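Local coordinates for small nuclear ribonucleoprotein homolog (Pyrobaculum aerophilum, PDB 1M5Q), which probably binds RNA, as Sm-like proteins generally do, and assembles into a 14-mer in which an Sm-type domain is joined to an additional C-terminal domain, at residues D70-A75 against Y88-N93; K80-M85 against G112-R117. All blocks are in the same frame, centred on the assembly; numbering follows the deposited sequence.

Both contacts lie in the C-terminal part of the chain, beyond the five-stranded sheet of the Sm-like domain, and share helix 71-81. The first turn of this helix, in D70-A75, is met again at Y88-N93, where strand 86-89 runs into the turn before strand 94-97. Contact 1 so closes a short loop holding the rest of the helix. K80-M85, where the helix runs out into a turn, begins a longer loop. This loop, closed by contact 2, holds all four strands of the second sheet and ends at G112-R117, the start of helix 113-127. The two loops cross, because K80-M85 falls between the segments of contact 1. Together they tie helix 71-81 to the sheet's first hairpin and to helix 113-127.

Contact 1: residues D70-A75 against Y88-N93. With ACY (acetic acid), chain B.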
ATOM      1  N   ASP H  70     -27.525   1.749 -34.617  1.00 31.24           N
ATOM      2  CA  ASP H  70     -28.265   2.873 -35.201  1.00 31.28           C
ATOM      3  C   ASP H  70     -29.758   2.440 -35.098  1.00 31.09           C
ATOM      4  O   ASP H  70     -30.212   1.538 -35.826  1.00 29.02           O
ATOM      5  CB  ASP H  70     -27.870   3.039 -36.674  1.00 33.27           C
ATOM      6  CG  ASP H  70     -28.662   4.166 -37.379  1.00 35.81           C
ATOM      7  OD1 ASP H  70     -29.675   4.675 -36.838  1.00 36.57           O
ATOM      8  OD2 ASP H  70     -28.256   4.547 -38.496  1.00 39.74           O
HETATM    9  N   MSE H  71     -30.525   3.076 -34.219  1.00 30.13           N
HETATM   10  CA  MSE H  71     -31.895   2.653 -34.030  1.00 31.24           C
HETATM   11  C   MSE H  71     -32.820   2.936 -35.204  1.00 32.45           C
HETATM   12  O   MSE H  71     -33.798   2.214 -35.390  1.00 31.44           O
HETATM   13  CB  MSE H  71     -32.484   3.255 -32.745  1.00 31.02           C
HETATM   14  CG  MSE H  71     -31.736   2.787 -31.507  1.00 32.30           C
HETATM   15 SE   MSE H  71     -31.551   0.863 -31.429  0.73 29.44          SE
HETATM   16  CE  MSE H  71     -33.331   0.475 -30.884  1.00 24.54           C
ATOM     17  N   ARG H  72     -32.528   3.988 -35.964  1.00 32.97           N
ATOM     18  CA  ARG H  72     -33.342   4.314 -37.142  1.00 34.63           C
ATOM     19  C   ARG H  72     -33.129   3.203 -38.145  1.00 32.06           C
ATOM     20  O   ARG H  72     -34.062   2.765 -38.769  1.00 32.93           O
ATOM     21  CB  ARG H  72     -32.944   5.672 -37.759  1.00 35.11           C
ATOM     22  CG  ARG H  72     -33.511   6.871 -37.019  1.00 38.06           C
ATOM     23  CD  ARG H  72     -33.392   8.135 -37.876  1.00 43.81           C
ATOM     24  NE  ARG H  72     -32.632   9.180 -37.192  1.00 49.16           N
ATOM     25  CZ  ARG H  72     -33.189  10.133 -36.464  1.00 52.20           C
ATOM     26  NH1 ARG H  72     -34.509  10.178 -36.344  1.00 54.50           N
ATOM     27  NH2 ARG H  72     -32.429  11.014 -35.822  1.00 54.53           N
ATOM     28  N   GLU H  73     -31.897   2.737 -38.296  1.00 31.10           N
ATOM     29  CA  GLU H  73     -31.652   1.641 -39.223  1.00 30.15           C
ATOM     30  C   GLU H  73     -32.336   0.374 -38.663  1.00 29.61           C
ATOM     31  O   GLU H  73     -32.938  -0.395 -39.407  1.00 30.46           O
ATOM     32  CB  GLU H  73     -30.162   1.422 -39.389  1.00 31.37           C
ATOM     33  CG  GLU H  73     -29.831   0.260 -40.313  1.00 37.18           C
ATOM     34  CD  GLU H  73     -30.272   0.529 -41.769  1.00 39.03           C
ATOM     35  OE1 GLU H  73     -30.039   1.652 -42.289  1.00 41.44           O
ATOM     36  OE2 GLU H  73     -30.835  -0.387 -42.386  1.00 38.96           O
ATOM     37  N   PHE H  74     -32.257   0.153 -37.349  1.00 26.80           N
ATOM     38  CA  PHE H  74     -32.928  -0.987 -36.756  1.00 25.64           C
ATOM     39  C   PHE H  74     -34.437  -0.953 -37.083  1.00 24.87           C
ATOM     40  O   PHE H  74     -35.049  -1.979 -37.365  1.00 24.09           O
ATOM     41  CB  PHE H  74     -32.775  -1.005 -35.210  1.00 24.26           C
ATOM     42  CG  PHE H  74     -33.452  -2.218 -34.523  1.00 22.37           C
ATOM     43  CD1 PHE H  74     -32.768  -3.397 -34.351  1.00 22.69           C
ATOM     44  CD2 PHE H  74     -34.764  -2.151 -34.076  1.00 22.43           C
ATOM     45  CE1 PHE H  74     -33.363  -4.533 -33.737  1.00 21.81           C
ATOM     46  CE2 PHE H  74     -35.380  -3.266 -33.454  1.00 24.52           C
ATOM     47  CZ  PHE H  74     -34.661  -4.465 -33.291  1.00 23.05           C
ATOM     48  N   ALA H  75     -35.038   0.217 -36.960  1.00 26.20           N
ATOM     49  CA  ALA H  75     -36.462   0.375 -37.210  1.00 27.87           C
ATOM     50  C   ALA H  75     -36.736   0.039 -38.702  1.00 30.16           C
ATOM     51  O   ALA H  75     -37.677  -0.703 -39.029  1.00 28.43           O
ATOM     52  CB  ALA H  75     -36.878   1.778 -36.880  1.00 25.48           C
ATOM     53  N   TYR H  88     -40.465   4.431 -34.839  1.00 28.61           N
ATOM     54  CA  TYR H  88     -39.203   4.878 -34.297  1.00 30.04           C
ATOM     55  C   TYR H  88     -39.639   6.094 -33.466  1.00 30.97           C
ATOM     56  O   TYR H  88     -40.452   6.886 -33.923  1.00 29.08           O
ATOM     57  CB  TYR H  88     -38.216   5.306 -35.393  1.00 27.60           C
ATOM     58  CG  TYR H  88     -37.037   6.063 -34.819  1.00 30.78           C
ATOM     59  CD1 TYR H  88     -36.062   5.405 -34.036  1.00 32.35           C
ATOM     60  CD2 TYR H  88     -36.914   7.445 -34.996  1.00 31.84           C
ATOM     61  CE1 TYR H  88     -34.990   6.116 -33.441  1.00 32.32           C
ATOM     62  CE2 TYR H  88     -35.857   8.158 -34.408  1.00 32.23           C
ATOM     63  CZ  TYR H  88     -34.903   7.499 -33.637  1.00 32.33           C
ATOM     64  OH  TYR H  88     -33.862   8.215 -33.064  1.00 31.69           O
ATOM     65  N   ILE H  89     -39.127   6.204 -32.248  1.00 30.62           N
ATOM     66  CA  ILE H  89     -39.491   7.311 -31.384  1.00 32.52           C
ATOM     67  C   ILE H  89     -38.261   8.131 -31.050  1.00 33.24           C
ATOM     68  O   ILE H  89     -37.479   7.788 -30.142  1.00 30.79           O
ATOM     69  CB  ILE H  89     -40.154   6.793 -30.109  1.00 32.43           C
ATOM     70  CG1 ILE H  89     -41.458   6.103 -30.500  1.00 32.87           C
ATOM     71  CG2 ILE H  89     -40.410   7.951 -29.135  1.00 33.32           C
ATOM     72  CD1 ILE H  89     -42.254   5.734 -29.372  1.00 34.85           C
ATOM     73  N   GLU H  90     -38.118   9.218 -31.810  1.00 34.03           N
ATOM     74  CA  GLU H  90     -37.009  10.153 -31.714  1.00 35.44           C
ATOM     75  C   GLU H  90     -36.816  10.726 -30.284  1.00 34.32           C
ATOM     76  O   GLU H  90     -35.696  11.002 -29.868  1.00 34.75           O
ATOM     77  CB  GLU H  90     -37.242  11.297 -32.718  1.00 38.19           C
ATOM     78  CG  GLU H  90     -35.943  11.971 -33.166  1.00 45.79           C
ATOM     79  CD  GLU H  90     -36.151  13.072 -34.197  1.00 49.90           C
ATOM     80  OE1 GLU H  90     -36.741  12.785 -35.274  1.00 53.99           O
ATOM     81  OE2 GLU H  90     -35.712  14.224 -33.930  1.00 52.74           O
ATOM     82  N   GLU H  91     -37.916  10.893 -29.556  1.00 32.04           N
ATOM     83  CA  GLU H  91     -37.887  11.425 -28.206  1.00 31.59           C
ATOM     84  C   GLU H  91     -36.811  10.725 -27.328  1.00 30.52           C
ATOM     85  O   GLU H  91     -36.057  11.393 -26.642  1.00 30.22           O
ATOM     86  CB  GLU H  91     -39.285  11.280 -27.568  1.00 30.62           C
ATOM     87  CG  GLU H  91     -39.608  12.373 -26.578  1.00 31.12           C
ATOM     88  CD  GLU H  91     -40.884  12.137 -25.775  1.00 31.54           C
ATOM     89  OE1 GLU H  91     -41.876  11.584 -26.322  1.00 32.68           O
ATOM     90  OE2 GLU H  91     -40.889  12.538 -24.589  1.00 29.50           O
ATOM     91  N   THR H  92     -36.732   9.392 -27.367  1.00 29.41           N
ATOM     92  CA  THR H  92     -35.747   8.630 -26.557  1.00 27.26           C
ATOM     93  C   THR H  92     -34.858   7.705 -27.383  1.00 26.97           C
ATOM     94  O   THR H  92     -34.045   6.950 -26.824  1.00 25.35           O
ATOM     95  CB  THR H  92     -36.461   7.768 -25.494  1.00 26.07           C
ATOM     96  OG1 THR H  92     -37.619   7.157 -26.100  1.00 25.91           O
ATOM     97  CG2 THR H  92     -36.861   8.626 -24.280  1.00 22.78           C
ATOM     98  N   ASN H  93     -35.014   7.775 -28.708  1.00 27.18           N
ATOM     99  CA  ASN H  93     -34.221   6.967 -29.635  1.00 26.93           C
ATOM    100  C   ASN H  93     -34.533   5.498 -29.413  1.00 26.65           C
ATOM    101  O   ASN H  93     -33.630   4.668 -29.418  1.00 26.64           O
ATOM    102  CB  ASN H  93     -32.725   7.210 -29.400  1.00 27.47           C
ATOM    103  CG  ASN H  93     -31.829   6.518 -30.443  1.00 30.66           C
ATOM    104  OD1 ASN H  93     -32.132   6.533 -31.640  1.00 31.23           O
ATOM    105  ND2 ASN H  93     -30.700   5.928 -29.985  1.00 28.96           N
TER
HETATM  106  C   ACY B5012     -39.975   4.870 -25.062  1.00 28.67           C
HETATM  107  O   ACY B5012     -38.747   5.261 -24.759  1.00 28.11           O
HETATM  108  OXT ACY B5012     -40.775   4.100 -24.351  1.00 29.99           O
HETATM  109  CH3 ACY B5012     -40.443   5.408 -26.383  1.00 27.44           C
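CG of Y88 is anti to its backbone N (chi1 167°), and CG of R72 is anti to its own carbonyl carbon (chi1 -79°). These torsions set R72 CG over the face of the tyrosine ring. R72 CG sits 3.7 Å from the ring centroid, almost on the normal, in a CH-pi contact. The guanidinium lies beyond, its plane turned 57° from the ring, and R72 NH1 comes within 3.1 Å of Y88 CE2. The same NH1 makes a loose salt bridge with E90 OE1 at 3.6 Å; the carboxylate is turned steeply against the guanidinium. The contact lays the first turn of helix 71-81 against the hairpin of strands 86-89 and 94-97, in the alpha-beta C-terminal domain. D70 is the N-cap of that helix, and its OD1 accepts weak bonds from the backbone N of R72 and E73. Y88 OH donates to N93 OD1 at 2.8 Å, on a lone pair in the amide plane. This bond ties the strand end to the far end of the turn. M71 crosses N93 at about a right angle, with M71 CB 3.5 Å from N93 OD1. A75 CB packs on Y88 CB at 4.1 Å, and M71, A75 and Y88 all also touch V95 of strand 94-97.

Contact 2: residues K80-M85 against G112-R117; sequences KIFPGM and GPVAER
Apolar contacts join F82 and M85 to V114. The two branches of V114 are divided between them: CG1 is anti to the backbone N (chi1 176°) and turns to the phenylalanine, while CG2 meets the selenomethionine. V114 CG1 lies 3.7 Å from F82 CE2. It also makes an off-centre CH-pi contact, 4.2 Å from the ring centroid and 29° off the normal. M85 and V114 approach tip to tip, M85 CE being 4.2 Å from V114 CG2.

The second kind of contact is made by R117. Its aliphatic part lies by the far corner of the F82 ring, with R117 CG 3.4 Å from F82 CZ in an oblique approach. The chain then bends at chi2 (59°) and its end meets I81 tip to tip. I81 CD1 lies over one face of the guanidinium, 3.3 Å from R117 NH2. I81 CG2 lies over the centre of the F82 ring, so neighbouring side chains of one segment pack on each other as well as on R117.

The contact joins the C-terminal end of helix 71-81 to the N-terminal turn of helix 113-127, at one end of the four-stranded sheet. F82 and V114 both also touch I97 of that sheet.

Backbone bonds shape the two segments, and none passes between them. A type II turn runs from F82 to M85, closed by M85 N to F82 O at 2.9 Å; G84 takes its positive phi. G112 is the N-cap of helix 113-127, and its O accepts from E116 N at 2.8 Å. On the helix flank, E116 OE1 forms a salt bridge with R120.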
ATOM      1  N   LYS H  80     -39.404  -4.585 -42.259  1.00 35.31           N
ATOM      2  CA  LYS H  80     -39.497  -5.635 -43.292  1.00 36.64           C
ATOM      3  C   LYS H  80     -39.943  -6.955 -42.685  1.00 34.02           C
ATOM      4  O   LYS H  80     -40.357  -7.877 -43.380  1.00 34.52           O
ATOM      5  CB  LYS H  80     -38.135  -5.858 -43.966  1.00 37.46           C
ATOM      6  CG  LYS H  80     -37.591  -4.571 -44.538  1.00 42.73           C
ATOM      7  CD  LYS H  80     -36.191  -4.727 -45.132  1.00 46.00           C
ATOM      8  CE  LYS H  80     -35.547  -3.349 -45.237  1.00 48.57           C
ATOM      9  NZ  LYS H  80     -36.569  -2.286 -45.594  1.00 50.97           N
ATOM     10  N   ILE H  81     -39.849  -7.038 -41.376  1.00 29.93           N
ATOM     11  CA  ILE H  81     -40.183  -8.251 -40.681  1.00 27.53           C
ATOM     12  C   ILE H  81     -41.530  -8.117 -40.007  1.00 27.42           C
ATOM     13  O   ILE H  81     -42.256  -9.092 -39.902  1.00 28.30           O
ATOM     14  CB  ILE H  81     -39.107  -8.540 -39.602  1.00 27.45           C
ATOM     15  CG1 ILE H  81     -37.768  -8.667 -40.289  1.00 28.80           C
ATOM     16  CG2 ILE H  81     -39.437  -9.778 -38.787  1.00 27.11           C
ATOM     17  CD1 ILE H  81     -36.639  -8.899 -39.342  1.00 30.93           C
ATOM     18  N   PHE H  82     -41.849  -6.916 -39.528  1.00 27.29           N
ATOM     19  CA  PHE H  82     -43.108  -6.656 -38.806  1.00 28.39           C
ATOM     20  C   PHE H  82     -43.793  -5.482 -39.519  1.00 29.17           C
ATOM     21  O   PHE H  82     -43.936  -4.379 -38.968  1.00 29.58           O
ATOM     22  CB  PHE H  82     -42.805  -6.270 -37.324  1.00 27.20           C
ATOM     23  CG  PHE H  82     -41.906  -7.257 -36.587  1.00 25.46           C
ATOM     24  CD1 PHE H  82     -40.579  -6.932 -36.307  1.00 27.15           C
ATOM     25  CD2 PHE H  82     -42.418  -8.478 -36.107  1.00 26.16           C
ATOM     26  CE1 PHE H  82     -39.756  -7.785 -35.545  1.00 22.55           C
ATOM     27  CE2 PHE H  82     -41.615  -9.354 -35.341  1.00 24.76           C
ATOM     28  CZ  PHE H  82     -40.281  -8.991 -35.063  1.00 26.82           C
ATOM     29  N   PRO H  83     -44.178  -5.688 -40.786  1.00 29.68           N
ATOM     30  CA  PRO H  83     -44.846  -4.655 -41.588  1.00 28.17           C
ATOM     31  C   PRO H  83     -45.925  -3.895 -40.815  1.00 26.77           C
ATOM     32  O   PRO H  83     -46.807  -4.506 -40.214  1.00 27.39           O
ATOM     33  CB  PRO H  83     -45.463  -5.454 -42.743  1.00 30.17           C
ATOM     34  CG  PRO H  83     -44.568  -6.565 -42.896  1.00 31.46           C
ATOM     35  CD  PRO H  83     -44.103  -6.962 -41.512  1.00 27.74           C
ATOM     36  N   GLY H  84     -45.843  -2.566 -40.877  1.00 26.47           N
ATOM     37  CA  GLY H  84     -46.776  -1.691 -40.212  1.00 27.20           C
ATOM     38  C   GLY H  84     -46.839  -1.729 -38.687  1.00 29.19           C
ATOM     39  O   GLY H  84     -47.703  -1.056 -38.116  1.00 28.26           O
HETATM   40  N   MSE H  85     -45.959  -2.474 -38.013  1.00 28.87           N
HETATM   41  CA  MSE H  85     -46.024  -2.522 -36.551  1.00 30.13           C
HETATM   42  C   MSE H  85     -44.890  -1.753 -35.851  1.00 29.57           C
HETATM   43  O   MSE H  85     -44.832  -1.703 -34.595  1.00 29.09           O
HETATM   44  CB  MSE H  85     -45.959  -3.976 -36.058  1.00 31.37           C
HETATM   45  CG  MSE H  85     -47.003  -4.922 -36.554  1.00 32.00           C
HETATM   46 SE   MSE H  85     -46.428  -6.714 -36.161  0.68 35.39          SE
HETATM   47  CE  MSE H  85     -46.307  -6.736 -34.188  1.00 36.26           C
ATOM     48  N   GLY H 112     -42.442 -13.219 -25.897  1.00 33.24           N
ATOM     49  CA  GLY H 112     -43.208 -13.693 -27.037  1.00 33.12           C
ATOM     50  C   GLY H 112     -42.481 -13.724 -28.356  1.00 32.79           C
ATOM     51  O   GLY H 112     -41.339 -13.275 -28.470  1.00 32.77           O
ATOM     52  N   PRO H 113     -43.158 -14.213 -29.395  1.00 32.34           N
ATOM     53  CA  PRO H 113     -42.566 -14.326 -30.736  1.00 31.21           C
ATOM     54  C   PRO H 113     -42.010 -13.038 -31.364  1.00 31.05           C
ATOM     55  O   PRO H 113     -40.971 -13.044 -32.060  1.00 28.96           O
ATOM     56  CB  PRO H 113     -43.698 -14.963 -31.561  1.00 32.69           C
ATOM     57  CG  PRO H 113     -44.511 -15.768 -30.498  1.00 30.54           C
ATOM     58  CD  PRO H 113     -44.502 -14.841 -29.314  1.00 30.72           C
ATOM     59  N   VAL H 114     -42.712 -11.941 -31.149  1.00 28.80           N
ATOM     60  CA  VAL H 114     -42.258 -10.682 -31.692  1.00 27.83           C
ATOM     61  C   VAL H 114     -40.960 -10.267 -30.977  1.00 26.96           C
ATOM     62  O   VAL H 114     -39.981  -9.941 -31.609  1.00 27.27           O
ATOM     63  CB  VAL H 114     -43.323  -9.615 -31.512  1.00 28.70           C
ATOM     64  CG1 VAL H 114     -42.765  -8.226 -32.014  1.00 29.31           C
ATOM     65  CG2 VAL H 114     -44.569 -10.022 -32.336  1.00 28.47           C
ATOM     66  N   ALA H 115     -40.974 -10.349 -29.658  1.00 26.59           N
ATOM     67  CA  ALA H 115     -39.848 -10.008 -28.811  1.00 27.03           C
ATOM     68  C   ALA H 115     -38.632 -10.900 -29.149  1.00 27.76           C
ATOM     69  O   ALA H 115     -37.498 -10.377 -29.321  1.00 26.62           O
ATOM     70  CB  ALA H 115     -40.236 -10.163 -27.338  1.00 24.31           C
ATOM     71  N   GLU H 116     -38.867 -12.215 -29.250  1.00 27.08           N
ATOM     72  CA  GLU H 116     -37.794 -13.167 -29.585  1.00 27.26           C
ATOM     73  C   GLU H 116     -37.214 -12.817 -30.956  1.00 27.45           C
ATOM     74  O   GLU H 116     -35.993 -12.816 -31.142  1.00 28.63           O
ATOM     75  CB  GLU H 116     -38.299 -14.609 -29.621  1.00 27.59           C
ATOM     76  CG  GLU H 116     -38.524 -15.245 -28.247  1.00 31.35           C
ATOM     77  CD  GLU H 116     -37.426 -14.903 -27.249  1.00 34.55           C
ATOM     78  OE1 GLU H 116     -36.224 -15.133 -27.555  1.00 34.42           O
ATOM     79  OE2 GLU H 116     -37.766 -14.380 -26.154  1.00 35.57           O
ATOM     80  N   ARG H 117     -38.077 -12.499 -31.924  1.00 27.92           N
ATOM     81  CA  ARG H 117     -37.571 -12.136 -33.254  1.00 27.62           C
ATOM     82  C   ARG H 117     -36.758 -10.815 -33.250  1.00 27.43           C
ATOM     83  O   ARG H 117     -35.730 -10.695 -33.936  1.00 27.95           O
ATOM     84  CB  ARG H 117     -38.726 -12.022 -34.257  1.00 28.50           C
ATOM     85  CG  ARG H 117     -38.278 -11.664 -35.680  1.00 27.34           C
ATOM     86  CD  ARG H 117     -37.310 -12.740 -36.173  1.00 30.38           C
ATOM     87  NE  ARG H 117     -37.202 -12.717 -37.612  1.00 32.28           N
ATOM     88  CZ  ARG H 117     -36.209 -12.143 -38.275  1.00 40.56           C
ATOM     89  NH1 ARG H 117     -35.212 -11.532 -37.615  1.00 41.30           N
ATOM     90  NH2 ARG H 117     -36.200 -12.196 -39.609  1.00 42.74           N
TER